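Local coordinates for protein maleylacetate reductase (Agrobacterium tumefaciens, PDB 3HL0) that is a maleylacetate reductase that probably uses NADH to reduce maleylacetate to 3-oxoadipate in gamma-resorcylate catabolism, at residues P303-A307 with L343-G349. Sequence-based numbering, arbitrary orientation.
Sequences PSSLA and LQRAFEG
L306 is the apolar centre where the irregular loop segment 303-307 packs on the C-terminal end of helix 336-348, which finishes in a Schellman motif. Its CA-to-CB bond points toward the helix, and an mt rotamer (chi1 -67°, chi2 175°) brings CD1 to 3.7 Å from A346 CB and 4.1 Å from L343 CD2. V261 of helix 255-271 and V311 also touch L306, so this leucine joins the loop after helix 289-300 to two helices of the all-helical C-terminal domain, away from the NAD and metal-binding sites. F347 CA-to-CB points away from 303-307, yet with chi1 at 176° (t) its CE1 lies 3.9 Å from A307 CB; F347 also touches L316 of helix 316-323.

The register is set by CA pairs S305-G349 (4.0 Å) and L306-F347 (4.4 Å). S305 is extended (phi/psi -131/148), L306 (-69/-28) and A307 (-59/-36) near-helical; one direct hydrogen bond crosses, L306 N to A346 O (2.9 Å, 162°). A346 O also accepts G349 N (3.2 Å), which with A350 N to R345 O defines the Schellman motif, and S305 CA approaches A346 O (3.3 Å). G349, the C-prime residue, has positive phi (69/30); its CA lies 3.2 Å from S304 O in a CA-H...O contact, and an ideal CB would crowd S305 CB at 3.1 Å. At the polar edge a water links the S304 side chain to the G349 backbone, 2.8 Å from S304 OG and donating to G349 O at 2.7 Å.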
ATOM      1  N   PRO A 303      -7.400  11.100   5.990  1.00 13.16           N
ATOM      2  CA  PRO A 303      -6.447  11.495   7.027  1.00 13.82           C
ATOM      3  C   PRO A 303      -6.168  12.992   6.993  1.00 12.47           C
ATOM      4  O   PRO A 303      -6.196  13.606   5.930  1.00 13.63           O
ATOM      5  CB  PRO A 303      -5.179  10.717   6.672  1.00 13.03           C
ATOM      6  CG  PRO A 303      -5.295  10.422   5.185  1.00 17.75           C
ATOM      7  CD  PRO A 303      -6.798  10.230   4.969  1.00 13.36           C
ATOM      8  N   SER A 304      -5.910  13.575   8.159  1.00 12.17           N
ATOM      9  CA  SER A 304      -5.778  15.019   8.252  1.00 12.39           C
ATOM     10  C   SER A 304      -4.493  15.456   8.917  1.00 11.69           C
ATOM     11  O   SER A 304      -4.230  16.636   8.967  1.00 12.17           O
ATOM     12  CB  SER A 304      -6.970  15.590   9.009  1.00 14.17           C
ATOM     13  OG  SER A 304      -6.997  15.002  10.320  1.00 15.47           O
ATOM     14  N   SER A 305      -3.675  14.533   9.411  1.00 10.53           N
ATOM     15  CA  SER A 305      -2.405  14.980  10.036  1.00 10.27           C
ATOM     16  C   SER A 305      -1.205  14.220   9.522  1.00  9.80           C
ATOM     17  O   SER A 305      -1.275  13.033   9.148  1.00  9.89           O
ATOM     18  CB  SER A 305      -2.460  14.859  11.575  1.00 12.15           C
ATOM     19  OG  SER A 305      -2.172  13.530  11.954  1.00 14.27           O
ATOM     20  N   LEU A 306      -0.069  14.910   9.483  1.00  8.55           N
ATOM     21  CA  LEU A 306       1.154  14.253   9.072  1.00  8.11           C
ATOM     22  C   LEU A 306       1.573  13.231  10.140  1.00  9.12           C
ATOM     23  O   LEU A 306       2.235  12.237   9.794  1.00  9.01           O
ATOM     24  CB  LEU A 306       2.334  15.227   8.837  1.00  8.29           C
ATOM     25  CG  LEU A 306       2.121  16.165   7.633  1.00  8.91           C
ATOM     26  CD1 LEU A 306       3.334  17.160   7.602  1.00 10.85           C
ATOM     27  CD2 LEU A 306       2.082  15.305   6.332  1.00  9.07           C
ATOM     28  N   ALA A 307       1.198  13.489  11.394  1.00  8.93           N
ATOM     29  CA  ALA A 307       1.523  12.511  12.468  1.00  9.83           C
ATOM     30  C   ALA A 307       0.897  11.162  12.162  1.00  8.97           C
ATOM     31  O   ALA A 307       1.546  10.126  12.389  1.00 10.85           O
ATOM     32  CB  ALA A 307       1.094  13.020  13.851  1.00  9.89           C
ATOM     33  N   LEU A 343       4.109  23.200   7.957  1.00  9.99           N
ATOM     34  CA  LEU A 343       4.368  21.827   8.401  1.00  9.90           C
ATOM     35  C   LEU A 343       3.851  21.565   9.812  1.00 10.38           C
ATOM     36  O   LEU A 343       3.363  20.472  10.091  1.00 10.19           O
ATOM     37  CB  LEU A 343       5.862  21.522   8.224  1.00 10.36           C
ATOM     38  CG  LEU A 343       6.318  21.405   6.785  1.00 12.90           C
ATOM     39  CD1 LEU A 343       7.865  21.317   6.765  1.00 15.91           C
ATOM     40  CD2 LEU A 343       5.678  20.211   6.055  1.00 15.00           C
ATOM     41  N   GLN A 344       3.959  22.551  10.703  1.00  9.27           N
ATOM     42  CA  GLN A 344       3.454  22.341  12.040  1.00 10.05           C
ATOM     43  C   GLN A 344       1.969  22.181  12.066  1.00  9.62           C
ATOM     44  O   GLN A 344       1.467  21.310  12.743  1.00 10.05           O
ATOM     45  CB  GLN A 344       3.864  23.495  12.954  1.00 11.24           C
ATOM     46  CG  GLN A 344       3.689  23.149  14.410  1.00 13.69           C
ATOM     47  CD  GLN A 344       4.734  22.197  14.898  1.00 15.42           C
ATOM     48  OE1 GLN A 344       5.877  22.322  14.534  1.00 15.14           O
ATOM     49  NE2 GLN A 344       4.338  21.225  15.712  1.00 21.07           N
ATOM     50  N   ARG A 345       1.262  23.019  11.306  1.00  9.38           N
ATOM     51  CA  ARG A 345      -0.197  22.860  11.228  1.00 10.32           C
ATOM     52  C   ARG A 345      -0.596  21.496  10.624  1.00  8.69           C
ATOM     53  O   ARG A 345      -1.549  20.867  11.125  1.00 10.31           O
ATOM     54  CB  ARG A 345      -0.800  23.969  10.351  1.00 10.66           C
ATOM     55  CG  ARG A 345      -0.611  25.434  10.855  1.00 13.22           C
ATOM     56  CD  ARG A 345      -1.162  25.688  12.257  1.00 14.16           C
ATOM     57  NE  ARG A 345      -0.287  25.269  13.366  1.00 16.00           N
ATOM     58  CZ  ARG A 345       0.797  25.945  13.755  1.00 17.35           C
ATOM     59  NH1 ARG A 345       1.504  25.524  14.831  1.00 16.65           N
ATOM     60  NH2 ARG A 345       1.156  27.054  13.091  1.00 18.11           N
ATOM     61  N   ALA A 346       0.076  21.110   9.540  1.00  8.83           N
ATOM     62  CA  ALA A 346      -0.202  19.794   8.897  1.00  8.02           C
ATOM     63  C   ALA A 346       0.161  18.660   9.851  1.00  9.06           C
ATOM     64  O   ALA A 346      -0.570  17.696   9.934  1.00  9.36           O
ATOM     65  CB  ALA A 346       0.552  19.660   7.596  1.00  8.49           C
ATOM     66  N   PHE A 347       1.220  18.826  10.641  1.00  9.46           N
ATOM     67  CA  PHE A 347       1.586  17.783  11.632  1.00 10.14           C
ATOM     68  C   PHE A 347       0.509  17.604  12.700  1.00 11.55           C
ATOM     69  O   PHE A 347       0.195  16.477  13.117  1.00 12.28           O
ATOM     70  CB  PHE A 347       2.927  18.179  12.279  1.00 10.13           C
ATOM     71  CG  PHE A 347       3.369  17.246  13.394  1.00  8.86           C
ATOM     72  CD1 PHE A 347       3.906  16.003  13.092  1.00 12.86           C
ATOM     73  CD2 PHE A 347       3.244  17.649  14.719  1.00 11.16           C
ATOM     74  CE1 PHE A 347       4.308  15.135  14.143  1.00 13.82           C
ATOM     75  CE2 PHE A 347       3.654  16.782  15.760  1.00 15.16           C
ATOM     76  CZ  PHE A 347       4.186  15.546  15.456  1.00 14.51           C
ATOM     77  N   GLU A 348      -0.045  18.730  13.145  1.00 10.43           N
ATOM     78  CA  GLU A 348      -1.110  18.776  14.154  1.00 12.20           C
ATOM     79  C   GLU A 348      -2.465  18.310  13.645  1.00 11.36           C
ATOM     80  O   GLU A 348      -3.362  18.003  14.440  1.00 14.53           O
ATOM     81  CB  GLU A 348      -1.270  20.245  14.604  1.00 12.97           C
ATOM     82  CG  GLU A 348      -0.191  20.732  15.510  1.00 15.80           C
ATOM     83  CD  GLU A 348      -0.124  22.269  15.583  1.00 18.90           C
ATOM     84  OE1 GLU A 348      -1.039  22.975  15.041  1.00 16.68           O
ATOM     85  OE2 GLU A 348       0.867  22.763  16.198  1.00 21.42           O
ATOM     86  N   GLY A 349      -2.660  18.351  12.329  1.00 10.62           N
ATOM     87  CA  GLY A 349      -3.994  18.205  11.790  1.00 11.48           C
ATOM     88  C   GLY A 349      -4.882  19.401  12.100  1.00 12.19           C
ATOM     89  O   GLY A 349      -6.112  19.247  12.218  1.00 12.85           O
TER
HETATM   90  O   HOH W   1      -7.504  16.970  12.185  1.00 15.77           O